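Local coordinates for protein peptidylprolyl Isomerase (Naegleria fowleri, PDB 6B4P) that probably catalyses the cis-trans isomerisation of peptide bonds preceding proline, as a member of the FKBP family of peptidyl-prolyl isomerases, at residues 22-27 with 88-93; 43-48 with 58-63; 74-79 with 94-99; 81-86 with 119-124. One frame throughout, in Å; residues are numbered along the deposited sequence.

Interaction 1 of 4, residues 22-27 with 88-93; sequences LKKKII and KGEKSY
Lys25 and Tyr93 form an antiparallel hydrogen-bonded pair that joins strand 23-26 to strand 91-96 in the curled antiparallel sheet of the FKBP fold. Lys25 N gives its hydrogen to Tyr93 O, and Tyr93 N returns one to Lys25 O, both at 2.8 Å. A third backbone bond runs from Ile27 N to Lys91 O where the chain turns a corner. Ile26 and Ser92 make the next, non-hydrogen-bonded pair.

On the face that carries Ile26 and Ser92, Lys24 and Glu90 reach toward each other tip to tip. Their salt bridge joins Lys24 NZ to Glu90 OE2 at 2.8 Å, on the syn lone pair. The Lys24 chain is extended beyond CG. Ser92 OG donates to the same OE2 at 2.6 Å, from the anti side and 26° out of the carboxylate plane. Two donors therefore grip this one oxygen. Ile26 CG1 lies 3.6 Å from Ser92 OG, and the Ile26 side chain crosses that of Glu90 at about a right angle.

On the other face, Lys25 CD lies at the edge of the Tyr93 ring. Ile27 CD1 touches Tyr93 CB at 4.0 Å.

Further out, Lys24 NZ also bonds Ser85 OG, and Lys87 N donates to Glu90 OE1. Water 1 closes the salt bridge into a ring: it accepts from Lys24 NZ and donates to Glu90 OE1 at 2.7 Å.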
loop_
_atom_site.group_PDB
_atom_site.type_symbol
_atom_site.label_atom_id
_atom_site.label_comp_id
_atom_site.label_asym_id
_atom_site.label_seq_id
_atom_site.Cartn_x
_atom_site.Cartn_y
_atom_site.Cartn_z
ATOM N N LEU A 22 -8.888 -1.398 -7.293
ATOM C CA LEU A 22 -7.921 -0.983 -6.283
ATOM C C LEU A 22 -8.625 0.039 -5.402
ATOM O O LEU A 22 -9.118 1.053 -5.905
ATOM C CB LEU A 22 -6.676 -0.366 -6.925
ATOM C CG LEU A 22 -5.621 0.254 -6.000
ATOM C CD1 LEU A 22 -4.895 -0.847 -5.246
ATOM C CD2 LEU A 22 -4.638 1.108 -6.794
ATOM N N LYS A 23 -8.700 -0.226 -4.100
ATOM C CA LYS A 23 -9.558 0.591 -3.252
ATOM C C LYS A 23 -9.016 0.598 -1.834
ATOM O O LYS A 23 -8.229 -0.273 -1.454
ATOM C CB LYS A 23 -10.990 0.063 -3.283
ATOM C CG LYS A 23 -11.083 -1.400 -2.872
ATOM C CD LYS A 23 -12.478 -1.961 -3.032
ATOM C CE LYS A 23 -12.499 -3.372 -2.500
ATOM N NZ LYS A 23 -13.884 -3.866 -2.291
ATOM N N LYS A 24 -9.453 1.581 -1.046
ATOM C CA LYS A 24 -8.983 1.702 0.327
ATOM C C LYS A 24 -10.101 2.142 1.263
ATOM O O LYS A 24 -11.115 2.713 0.851
ATOM C CB LYS A 24 -7.813 2.696 0.443
ATOM C CG LYS A 24 -8.257 4.149 0.368
ATOM C CD LYS A 24 -7.067 5.128 0.438
ATOM C CE LYS A 24 -7.566 6.556 0.398
ATOM N NZ LYS A 24 -6.444 7.572 0.453
ATOM N N LYS A 25 -9.894 1.844 2.544
ATOM C CA LYS A 25 -10.671 2.396 3.650
ATOM C C LYS A 25 -9.714 3.194 4.521
ATOM O O LYS A 25 -8.633 2.699 4.855
ATOM C CB LYS A 25 -11.335 1.293 4.477
ATOM C CG LYS A 25 -12.444 0.536 3.749
ATOM C CD LYS A 25 -12.701 -0.831 4.372
ATOM C CE LYS A 25 -12.945 -0.753 5.866
ATOM N NZ LYS A 25 -13.135 -2.119 6.439
ATOM N N ILE A 26 -10.098 4.417 4.886
ATOM C CA ILE A 26 -9.243 5.235 5.737
ATOM C C ILE A 26 -9.461 4.805 7.181
ATOM O O ILE A 26 -10.597 4.760 7.665
ATOM C CB ILE A 26 -9.520 6.735 5.540
ATOM C CG1 ILE A 26 -9.172 7.132 4.103
ATOM C CG2 ILE A 26 -8.711 7.570 6.530
ATOM C CD1 ILE A 26 -9.474 8.574 3.760
ATOM N N ILE A 27 -8.379 4.427 7.851
ATOM C CA ILE A 27 -8.433 4.046 9.257
ATOM C C ILE A 27 -8.229 5.254 10.152
ATOM O O ILE A 27 -9.015 5.519 11.065
ATOM C CB ILE A 27 -7.373 2.960 9.543
ATOM C CG1 ILE A 27 -7.597 1.735 8.667
ATOM C CG2 ILE A 27 -7.349 2.601 11.021
ATOM C CD1 ILE A 27 -6.503 0.701 8.798
ATOM N N LYS A 88 -0.451 13.027 4.357
ATOM C CA LYS A 88 0.605 12.849 5.346
ATOM C C LYS A 88 0.020 12.311 6.646
ATOM O O LYS A 88 -0.955 12.853 7.170
ATOM C CB LYS A 88 1.317 14.177 5.593
ATOM C CG LYS A 88 2.564 14.058 6.450
ATOM C CD LYS A 88 3.293 15.400 6.571
ATOM C CE LYS A 88 3.825 15.825 5.209
ATOM N NZ LYS A 88 4.661 17.064 5.296
ATOM N N GLY A 89 0.610 11.230 7.160
ATOM C CA GLY A 89 0.135 10.630 8.400
ATOM C C GLY A 89 -1.060 9.703 8.273
ATOM O O GLY A 89 -1.427 9.049 9.264
ATOM N N GLU A 90 -1.679 9.614 7.098
ATOM C CA GLU A 90 -2.847 8.760 6.921
ATOM C C GLU A 90 -2.487 7.299 7.147
ATOM O O GLU A 90 -1.406 6.842 6.772
ATOM C CB GLU A 90 -3.411 8.967 5.515
ATOM C CG GLU A 90 -4.598 8.083 5.148
ATOM C CD GLU A 90 -5.119 8.423 3.772
ATOM O OE1 GLU A 90 -5.232 9.633 3.469
ATOM O OE2 GLU A 90 -5.392 7.477 2.998
ATOM N N LYS A 91 -3.386 6.566 7.800
ATOM C CA LYS A 91 -3.313 5.110 7.839
ATOM C C LYS A 91 -4.548 4.584 7.128
ATOM O O LYS A 91 -5.669 4.953 7.488
ATOM C CB LYS A 91 -3.241 4.580 9.273
ATOM C CG LYS A 91 -3.045 3.060 9.336
ATOM C CD LYS A 91 -2.775 2.594 10.770
ATOM C CE LYS A 91 -2.686 1.080 10.847
ATOM N NZ LYS A 91 -2.514 0.605 12.252
ATOM N N SER A 92 -4.340 3.756 6.110
ATOM C CA SER A 92 -5.443 3.246 5.309
ATOM C C SER A 92 -5.253 1.765 5.039
ATOM O O SER A 92 -4.158 1.215 5.168
ATOM C CB SER A 92 -5.580 4.013 3.995
ATOM O OG SER A 92 -6.133 5.293 4.284
ATOM N N TYR A 93 -6.366 1.127 4.693
ATOM C CA TYR A 93 -6.433 -0.305 4.426
ATOM C C TYR A 93 -6.773 -0.496 2.957
ATOM O O TYR A 93 -7.787 0.022 2.486
ATOM C CB TYR A 93 -7.493 -0.939 5.322
ATOM C CG TYR A 93 -7.626 -2.436 5.241
ATOM C CD1 TYR A 93 -6.553 -3.273 5.540
ATOM C CD2 TYR A 93 -8.839 -3.019 4.913
ATOM C CE1 TYR A 93 -6.694 -4.649 5.504
ATOM C CE2 TYR A 93 -8.982 -4.388 4.865
ATOM C CZ TYR A 93 -7.907 -5.197 5.161
ATOM O OH TYR A 93 -8.065 -6.565 5.126
HETATM O O HOH W 1 -6.787 10.543 1.427
#

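Interaction 2 of 4, residues 43-48 with 58-63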
loop_
_atom_site.group_PDB
_atom_site.type_symbol
_atom_site.label_atom_id
_atom_site.label_comp_id
_atom_site.label_asym_id
_atom_site.label_seq_id
_atom_site.Cartn_x
_atom_site.Cartn_y
_atom_site.Cartn_z
ATOM N N SER A 43 8.223 7.366 3.339
ATOM C CA SER A 43 8.456 6.380 4.383
ATOM C C SER A 43 7.107 5.847 4.836
ATOM O O SER A 43 6.226 6.634 5.209
ATOM C CB SER A 43 9.199 6.994 5.570
ATOM O OG SER A 43 10.530 7.349 5.234
ATOM N N VAL A 44 6.942 4.519 4.804
ATOM C CA VAL A 44 5.679 3.895 5.178
ATOM C C VAL A 44 5.927 2.763 6.158
ATOM O O VAL A 44 6.969 2.099 6.133
ATOM C CB VAL A 44 4.892 3.358 3.956
ATOM C CG1 VAL A 44 4.555 4.484 2.961
ATOM C CG2 VAL A 44 5.645 2.226 3.263
ATOM N N HIS A 45 4.948 2.553 7.034
ATOM C CA HIS A 45 4.830 1.311 7.776
ATOM C C HIS A 45 3.668 0.539 7.182
ATOM O O HIS A 45 2.634 1.126 6.845
ATOM C CB HIS A 45 4.614 1.556 9.271
ATOM C CG HIS A 45 5.875 1.489 10.068
ATOM N ND1 HIS A 45 6.781 0.460 9.932
ATOM C CD2 HIS A 45 6.384 2.318 11.011
ATOM C CE1 HIS A 45 7.794 0.657 10.758
ATOM N NE2 HIS A 45 7.579 1.779 11.421
ATOM N N TYR A 46 3.832 -0.777 7.046
ATOM C CA TYR A 46 2.780 -1.544 6.399
ATOM C C TYR A 46 2.662 -2.923 7.025
ATOM O O TYR A 46 3.606 -3.449 7.616
ATOM C CB TYR A 46 3.036 -1.696 4.894
ATOM C CG TYR A 46 4.233 -2.567 4.617
ATOM C CD1 TYR A 46 4.087 -3.936 4.393
ATOM C CD2 TYR A 46 5.514 -2.032 4.612
ATOM C CE1 TYR A 46 5.202 -4.737 4.170
ATOM C CE2 TYR A 46 6.630 -2.822 4.393
ATOM C CZ TYR A 46 6.465 -4.174 4.164
ATOM O OH TYR A 46 7.554 -4.971 3.957
ATOM N N THR A 47 1.481 -3.516 6.852
ATOM C CA THR A 47 1.235 -4.924 7.154
ATOM C C THR A 47 0.502 -5.536 5.970
ATOM O O THR A 47 -0.542 -5.024 5.555
ATOM C CB THR A 47 0.422 -5.086 8.439
ATOM O OG1 THR A 47 1.140 -4.515 9.548
ATOM C CG2 THR A 47 0.172 -6.564 8.731
ATOM N N GLY A 48 1.058 -6.607 5.411
ATOM C CA GLY A 48 0.467 -7.291 4.271
ATOM C C GLY A 48 -0.136 -8.619 4.690
ATOM O O GLY A 48 0.498 -9.405 5.401
ATOM N N SER A 58 5.330 -7.606 7.528
ATOM C CA SER A 58 5.032 -6.326 8.163
ATOM C C SER A 58 6.322 -5.614 8.525
ATOM O O SER A 58 7.220 -6.213 9.129
ATOM C CB SER A 58 4.176 -6.513 9.418
ATOM O OG SER A 58 3.942 -5.267 10.055
ATOM N N SER A 59 6.400 -4.334 8.178
ATOM C CA SER A 59 7.535 -3.526 8.603
ATOM C C SER A 59 7.502 -3.265 10.095
ATOM O O SER A 59 8.540 -2.937 10.672
ATOM C CB SER A 59 7.550 -2.202 7.851
ATOM O OG SER A 59 6.365 -1.477 8.108
ATOM N N LEU A 60 6.330 -3.379 10.720
ATOM C CA LEU A 60 6.250 -3.183 12.163
ATOM C C LEU A 60 6.933 -4.313 12.919
ATOM O O LEU A 60 7.432 -4.098 14.028
ATOM C CB LEU A 60 4.791 -3.051 12.595
ATOM C CG LEU A 60 4.083 -1.778 12.122
ATOM C CD1 LEU A 60 2.616 -1.811 12.494
ATOM C CD2 LEU A 60 4.753 -0.532 12.691
ATOM N N ASP A 61 6.968 -5.518 12.343
ATOM C CA ASP A 61 7.705 -6.602 12.983
ATOM C C ASP A 61 9.191 -6.291 13.048
ATOM O O ASP A 61 9.873 -6.702 13.993
ATOM C CB ASP A 61 7.483 -7.919 12.240
ATOM C CG ASP A 61 6.037 -8.362 12.251
ATOM O OD1 ASP A 61 5.272 -7.902 13.126
ATOM O OD2 ASP A 61 5.669 -9.184 11.386
ATOM N N ARG A 62 9.705 -5.574 12.050
ATOM C CA ARG A 62 11.102 -5.172 11.998
ATOM C C ARG A 62 11.354 -3.826 12.660
ATOM O O ARG A 62 12.504 -3.521 12.999
ATOM C CB ARG A 62 11.570 -5.107 10.540
ATOM C CG ARG A 62 11.182 -6.323 9.721
ATOM C CD ARG A 62 11.779 -6.277 8.323
ATOM N NE ARG A 62 11.136 -5.287 7.460
ATOM C CZ ARG A 62 10.054 -5.527 6.726
ATOM N NH1 ARG A 62 9.487 -6.728 6.752
ATOM N NH2 ARG A 62 9.546 -4.567 5.959
ATOM N N GLY A 63 10.317 -3.018 12.842
ATOM C CA GLY A 63 10.457 -1.716 13.448
ATOM C C GLY A 63 11.079 -0.663 12.568
ATOM O O GLY A 63 11.309 0.459 13.040
HETATM O O HOH W 2 9.232 2.595 13.462
#
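The His45 ring has the methyl CD2 of Leu60 over one face. This is a CH-pi contact, 3.5 Å from Leu60 CD2 to the ring centroid and 10° off the normal. At the ring edge, ND1 meets Ser59 OG at 2.7 Å in a nearly straight hydrogen bond. NE2 lies 2.8 Å from water 2, which also donates to Gly63 O. The Tyr46 ring carries Ser59 N over the centre of one face. The guanidinium of Arg62 has Ser59 CA against one face, offset toward the rim. Its plane is turned 49° from the Tyr46 ring, and NH2 donates, nearly in the guanidinium plane, to Tyr46 OH at 2.9 Å. Asp57 holds both ends of this pair, with a hydrogen bond to Tyr46 OH and a salt bridge to Arg62 NH1.

Ser59 OG sits between its own backbone N and carbonyl carbon (chi1 60°). There it accepts from Tyr46 N at 2.8 Å as well as pairing with His45. Tyr46 O takes two donors in turn, Ser59 N at 3.0 Å and Ser58 OG. Ser58 is the N-cap of the short helix 59-62, and its OG accepts a capping bond from Leu60 N. Thr47 and Ser58 form an antiparallel non-hydrogen-bonded pair.

The weakly bonded helix is thus fastened to strand 41-50 where the hairpin partner 55-58 ends. The placing of Tyr46, edge-to-face with Trp79 and bonded to Asp57, is consistent with the proline pocket of FKBP domains.

Interaction 3 of 4, residues 74-79 with 94-99; sequences EVIRGW and FEIPSD
Gly78, in the first turn of helix 77-84, brings its CA to 5.9 Å from Ile96 CA, near the end of strand 91-96. The contact belongs to the core of the FKBP fold, where this helix packs against the concave side of the curled sheet.

Ile96 points toward the helix and carries most of the packing. Its CD1 meets Trp79 CD1 at 3.7 Å, at the edge of the indole and in the ring plane. The two side chains cross at about a right angle. Ile96 CG1 stands beside its own backbone N (chi1 -56°), and CD1 continues extended from it. The same CD1 also approaches Gly78 C and Ile76 CD1. Gly78 has no side chain, and Ile96 CG2 lies 4.1 Å from Gly78 CA. The missing side chain lets helix and strand come this close. Trp79 also makes an edge-to-face pair with Phe119. In FKBPs a tryptophan at the start of this helix forms the floor of the proline pocket, and Trp79 is consistent with that role.

Toward the surface, in the conformer given, Arg77 bends at chi3 and spans to the 3-10 segment at Asp99. The Asp99 carboxylate is in a salt bridge with Arg21. In this conformer Arg77 NH2 instead donates to the backbone Asp99 O at 3.1 Å, from above the carbonyl plane. Water 3 then makes a second link, accepting from Arg77 NE and donating to Asp99 O at 3.0 Å.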
loop_
_atom_site.group_PDB
_atom_site.type_symbol
_atom_site.label_atom_id
_atom_site.label_comp_id
_atom_site.label_asym_id
_atom_site.label_seq_id
_atom_site.Cartn_x
_atom_site.Cartn_y
_atom_site.Cartn_z
ATOM N N GLU A 74 9.007 1.234 -8.782
ATOM C CA GLU A 74 9.907 0.315 -8.100
ATOM C C GLU A 74 9.209 -0.471 -7.005
ATOM O O GLU A 74 9.852 -1.277 -6.329
ATOM C CB GLU A 74 11.119 1.063 -7.527
ATOM C CG GLU A 74 10.846 1.930 -6.320
ATOM C CD GLU A 74 12.126 2.524 -5.749
ATOM O OE1 GLU A 74 13.224 2.161 -6.227
ATOM O OE2 GLU A 74 12.041 3.355 -4.826
ATOM N N VAL A 75 7.912 -0.251 -6.826
ATOM C CA VAL A 75 7.051 -1.051 -5.978
ATOM C C VAL A 75 5.853 -1.467 -6.818
ATOM O O VAL A 75 5.696 -1.032 -7.958
ATOM C CB VAL A 75 6.593 -0.292 -4.715
ATOM C CG1 VAL A 75 7.780 0.009 -3.802
ATOM C CG2 VAL A 75 5.858 0.983 -5.115
ATOM N N ILE A 76 4.986 -2.294 -6.234
ATOM C CA ILE A 76 3.811 -2.728 -6.979
ATOM C C ILE A 76 2.933 -1.528 -7.315
ATOM O O ILE A 76 2.907 -0.518 -6.595
ATOM C CB ILE A 76 3.013 -3.801 -6.216
ATOM C CG1 ILE A 76 2.592 -3.314 -4.827
ATOM C CG2 ILE A 76 3.825 -5.097 -6.144
ATOM C CD1 ILE A 76 1.712 -4.316 -4.082
ATOM N N ARG A 77 2.205 -1.647 -8.434
ATOM C CA ARG A 77 1.408 -0.525 -8.926
ATOM C C ARG A 77 0.394 -0.060 -7.889
ATOM O O ARG A 77 0.134 1.145 -7.756
ATOM C CB ARG A 77 0.706 -0.923 -10.223
ATOM C CG ARG A 77 -0.039 0.216 -10.887
ATOM C CD ARG A 77 -0.309 -0.112 -12.345
ATOM N NE ARG A 77 -1.155 -1.292 -12.506
ATOM C CZ ARG A 77 -2.434 -1.245 -12.867
ATOM N NH1 ARG A 77 -3.011 -0.074 -13.103
ATOM N NH2 ARG A 77 -3.135 -2.364 -12.996
ATOM N N GLY A 78 -0.198 -0.998 -7.147
ATOM C CA GLY A 78 -1.161 -0.613 -6.129
ATOM C C GLY A 78 -0.564 0.250 -5.035
ATOM O O GLY A 78 -1.268 1.067 -4.435
ATOM N N TRP A 79 0.733 0.086 -4.757
ATOM C CA TRP A 79 1.389 0.972 -3.802
ATOM C C TRP A 79 1.690 2.344 -4.404
ATOM O O TRP A 79 1.490 3.365 -3.736
ATOM C CB TRP A 79 2.682 0.343 -3.289
ATOM C CG TRP A 79 2.522 -0.587 -2.130
ATOM C CD1 TRP A 79 1.428 -1.353 -1.807
ATOM C CD2 TRP A 79 3.501 -0.848 -1.135
ATOM N NE1 TRP A 79 1.688 -2.076 -0.664
ATOM C CE2 TRP A 79 2.956 -1.783 -0.235
ATOM C CE3 TRP A 79 4.805 -0.376 -0.915
ATOM C CZ2 TRP A 79 3.666 -2.253 0.870
ATOM C CZ3 TRP A 79 5.509 -0.854 0.168
ATOM C CH2 TRP A 79 4.935 -1.782 1.051
ATOM N N PHE A 94 -5.917 -1.213 2.239
ATOM C CA PHE A 94 -6.018 -1.347 0.792
ATOM C C PHE A 94 -6.321 -2.780 0.393
ATOM O O PHE A 94 -5.707 -3.720 0.900
ATOM C CB PHE A 94 -4.709 -0.928 0.111
ATOM C CG PHE A 94 -4.383 0.528 0.242
ATOM C CD1 PHE A 94 -4.653 1.405 -0.794
ATOM C CD2 PHE A 94 -3.771 1.016 1.391
ATOM C CE1 PHE A 94 -4.326 2.764 -0.680
ATOM C CE2 PHE A 94 -3.436 2.375 1.498
ATOM C CZ PHE A 94 -3.719 3.238 0.462
ATOM N N GLU A 95 -7.252 -2.937 -0.546
ATOM C CA GLU A 95 -7.410 -4.178 -1.289
ATOM C C GLU A 95 -6.722 -4.012 -2.634
ATOM O O GLU A 95 -7.089 -3.122 -3.413
ATOM C CB GLU A 95 -8.882 -4.516 -1.477
ATOM C CG GLU A 95 -9.079 -5.840 -2.182
ATOM C CD GLU A 95 -10.491 -6.375 -2.046
ATOM O OE1 GLU A 95 -10.963 -6.555 -0.902
ATOM O OE2 GLU A 95 -11.140 -6.571 -3.090
ATOM N N ILE A 96 -5.748 -4.868 -2.916
ATOM C CA ILE A 96 -4.901 -4.731 -4.091
ATOM C C ILE A 96 -5.023 -5.997 -4.928
ATOM O O ILE A 96 -4.370 -7.002 -4.649
ATOM C CB ILE A 96 -3.440 -4.464 -3.694
ATOM C CG1 ILE A 96 -3.369 -3.226 -2.795
ATOM C CG2 ILE A 96 -2.588 -4.239 -4.934
ATOM C CD1 ILE A 96 -1.951 -2.684 -2.575
ATOM N N PRO A 97 -5.829 -5.971 -5.994
ATOM C CA PRO A 97 -5.918 -7.128 -6.891
ATOM C C PRO A 97 -4.560 -7.508 -7.463
ATOM O O PRO A 97 -3.623 -6.705 -7.523
ATOM C CB PRO A 97 -6.876 -6.651 -7.996
ATOM C CG PRO A 97 -7.654 -5.518 -7.361
ATOM C CD PRO A 97 -6.681 -4.853 -6.442
ATOM N N SER A 98 -4.470 -8.772 -7.891
ATOM C CA SER A 98 -3.204 -9.303 -8.380
ATOM C C SER A 98 -2.675 -8.501 -9.563
ATOM O O SER A 98 -1.455 -8.326 -9.693
ATOM C CB SER A 98 -3.358 -10.783 -8.749
ATOM O OG SER A 98 -4.267 -10.957 -9.820
ATOM N N ASP A 99 -3.563 -7.967 -10.403
ATOM C CA ASP A 99 -3.066 -7.177 -11.522
ATOM C C ASP A 99 -2.567 -5.799 -11.094
ATOM O O ASP A 99 -2.061 -5.058 -11.950
ATOM C CB ASP A 99 -4.128 -7.053 -12.628
ATOM C CG ASP A 99 -5.458 -6.514 -12.137
ATOM O OD1 ASP A 99 -5.850 -6.788 -10.992
ATOM O OD2 ASP A 99 -6.142 -5.828 -12.930
HETATM O O HOH W 3 0.672 -3.768 -12.266
#

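Interaction 4 of 4, residues 81-86 with 119-124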
loop_
_atom_site.group_PDB
_atom_site.type_symbol
_atom_site.label_atom_id
_atom_site.label_comp_id
_atom_site.label_asym_id
_atom_site.label_seq_id
_atom_site.Cartn_x
_atom_site.Cartn_y
_atom_site.Cartn_z
ATOM N N LEU A 81 0.020 3.840 -6.804
ATOM C CA LEU A 81 -1.260 4.540 -6.891
ATOM C C LEU A 81 -1.846 4.787 -5.512
ATOM O O LEU A 81 -2.412 5.856 -5.245
ATOM C CB LEU A 81 -2.249 3.736 -7.730
ATOM C CG LEU A 81 -1.969 3.578 -9.218
ATOM C CD1 LEU A 81 -3.003 2.663 -9.855
ATOM C CD2 LEU A 81 -1.962 4.946 -9.891
ATOM N N GLY A 82 -1.732 3.804 -4.623
ATOM C CA GLY A 82 -2.379 3.922 -3.326
ATOM C C GLY A 82 -1.724 4.964 -2.444
ATOM O O GLY A 82 -2.408 5.775 -1.813
ATOM N N VAL A 83 -0.388 4.959 -2.385
ATOM C CA VAL A 83 0.296 5.937 -1.539
ATOM C C VAL A 83 0.140 7.350 -2.102
ATOM O O VAL A 83 -0.003 8.308 -1.336
ATOM C CB VAL A 83 1.771 5.533 -1.358
ATOM C CG1 VAL A 83 2.522 6.587 -0.563
ATOM C CG2 VAL A 83 1.849 4.185 -0.631
ATOM N N LYS A 84 0.099 7.499 -3.429
ATOM C CA LYS A 84 -0.168 8.815 -4.008
ATOM C C LYS A 84 -1.495 9.388 -3.512
ATOM O O LYS A 84 -1.626 10.611 -3.375
ATOM C CB LYS A 84 -0.160 8.721 -5.533
ATOM N N SER A 85 -2.483 8.525 -3.227
ATOM C CA SER A 85 -3.798 8.957 -2.764
ATOM C C SER A 85 -3.819 9.353 -1.299
ATOM O O SER A 85 -4.836 9.886 -0.835
ATOM C CB SER A 85 -4.839 7.853 -2.984
ATOM O OG SER A 85 -4.807 6.879 -1.946
ATOM N N MET A 86 -2.739 9.114 -0.564
ATOM C CA MET A 86 -2.741 9.274 0.882
ATOM C C MET A 86 -2.275 10.660 1.297
ATOM O O MET A 86 -1.433 11.281 0.646
ATOM C CB MET A 86 -1.851 8.220 1.534
ATOM C CG MET A 86 -2.379 6.797 1.348
ATOM S SD MET A 86 -1.277 5.576 2.061
ATOM C CE MET A 86 -1.541 5.824 3.821
ATOM N N PHE A 119 -3.317 -4.615 2.366
ATOM C CA PHE A 119 -2.269 -3.889 3.075
ATOM C C PHE A 119 -2.876 -2.830 3.976
ATOM O O PHE A 119 -3.701 -2.030 3.524
ATOM C CB PHE A 119 -1.281 -3.187 2.126
ATOM C CG PHE A 119 -0.295 -4.103 1.458
ATOM C CD1 PHE A 119 0.885 -4.448 2.081
ATOM C CD2 PHE A 119 -0.536 -4.580 0.183
ATOM C CE1 PHE A 119 1.816 -5.273 1.451
ATOM C CE2 PHE A 119 0.375 -5.409 -0.444
ATOM C CZ PHE A 119 1.549 -5.748 0.184
ATOM N N GLU A 120 -2.430 -2.797 5.229
ATOM C CA GLU A 120 -2.518 -1.590 6.042
ATOM C C GLU A 120 -1.252 -0.799 5.757
ATOM O O GLU A 120 -0.161 -1.355 5.866
ATOM C CB GLU A 120 -2.592 -1.902 7.538
ATOM C CG GLU A 120 -3.874 -2.565 8.002
ATOM C CD GLU A 120 -4.122 -2.351 9.482
ATOM O OE1 GLU A 120 -3.164 -2.001 10.208
ATOM O OE2 GLU A 120 -5.280 -2.519 9.918
ATOM N N ILE A 121 -1.389 0.470 5.363
ATOM C CA ILE A 121 -0.245 1.335 5.075
ATOM C C ILE A 121 -0.407 2.636 5.844
ATOM O O ILE A 121 -1.477 3.254 5.808
ATOM C CB ILE A 121 -0.109 1.641 3.572
ATOM C CG1 ILE A 121 -0.042 0.347 2.751
ATOM C CG2 ILE A 121 1.115 2.514 3.328
ATOM C CD1 ILE A 121 0.072 0.603 1.252
ATOM N N GLU A 122 0.634 3.032 6.563
ATOM C CA GLU A 122 0.691 4.333 7.220
ATOM C C GLU A 122 1.758 5.147 6.505
ATOM O O GLU A 122 2.915 4.717 6.428
ATOM C CB GLU A 122 1.023 4.211 8.705
ATOM C CG GLU A 122 1.073 5.556 9.400
ATOM C CD GLU A 122 1.371 5.444 10.884
ATOM O OE1 GLU A 122 1.703 4.333 11.342
ATOM O OE2 GLU A 122 1.274 6.470 11.597
ATOM N N LEU A 123 1.364 6.296 5.963
ATOM C CA LEU A 123 2.292 7.208 5.294
ATOM C C LEU A 123 2.897 8.116 6.357
ATOM O O LEU A 123 2.261 9.069 6.809
ATOM C CB LEU A 123 1.569 8.005 4.215
ATOM C CG LEU A 123 2.439 9.030 3.494
ATOM C CD1 LEU A 123 3.719 8.381 2.959
ATOM C CD2 LEU A 123 1.654 9.683 2.387
ATOM N N LEU A 124 4.143 7.833 6.749
ATOM C CA LEU A 124 4.727 8.510 7.903
ATOM C C LEU A 124 5.211 9.908 7.560
ATOM O O LEU A 124 5.004 10.850 8.335
ATOM C CB LEU A 124 5.894 7.694 8.455
ATOM C CG LEU A 124 5.498 6.288 8.888
ATOM C CD1 LEU A 124 6.744 5.449 9.093
ATOM C CD2 LEU A 124 4.687 6.365 10.177
#
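Met86 crosses Ile121 at about a right angle and lays its sulphur against that residue's branch methyl. The distance from Met86 SD to Ile121 CG2 is 4.1 Å. The chain is extended as far as SD (chi2 177°), then bends at chi3 (72°), which places CE over the strand backbone. There Met86 CE lies 3.2 Å from Ile121 O and 3.6 Å from Leu123 N. It also touches Leu123 CB at 3.8 Å. The methyl rests over the backbone between Ile121 and Leu123.

Leu123 meets the other segment with both branches. CD2 lies 3.9 Å from Met86 CB, and CD1 faces Val83 CG1 at 4.1 Å. The Val83 and Leu123 side chains cross obliquely. The second methyl of Val83, CG2, comes to 4.4 Å from Ile121 CG2.

This is the central packing of the FKBP fold, with helix 77-84 and the turn after it lying on the curled antiparallel sheet. Ile121 and Leu123 point from strand 117-126 toward the helix, while Glu122 between them points away. No hydrogen bond joins the two segments. Phe94 of the adjacent strand touches both Met86 and Ile121. Val44 and Val42 of strand 41-50 pack on Ile121 and Leu123 respectively.

The chain leaving the helix has its own polar tie. Ser85 OG donates to Gly82 O at 2.6 Å, with the donor tilted 16° from the carbonyl plane.

In the fold
All four contacts reach one curled sheet. Interactions 1 and 3 both use strand 91-96, with centres 14 Å apart. Backbone pairing carries on between them through Lys23 O and Glu95 N, 3.0 Å apart. Interactions 1 and 4 are the closest pair, with centres 6 Å apart, and Ser92 O lies 2.9 Å from Ile121 N. Interaction 2 reaches the same sheet through His45 O and Glu122 N of interaction 4, 2.8 Å apart. Helix 77-84 serves interactions 3 and 4. The probable proline pocket lies between interactions 2 and 3, where Tyr46 CD2 comes to 3.6 Å from Trp79 CH2.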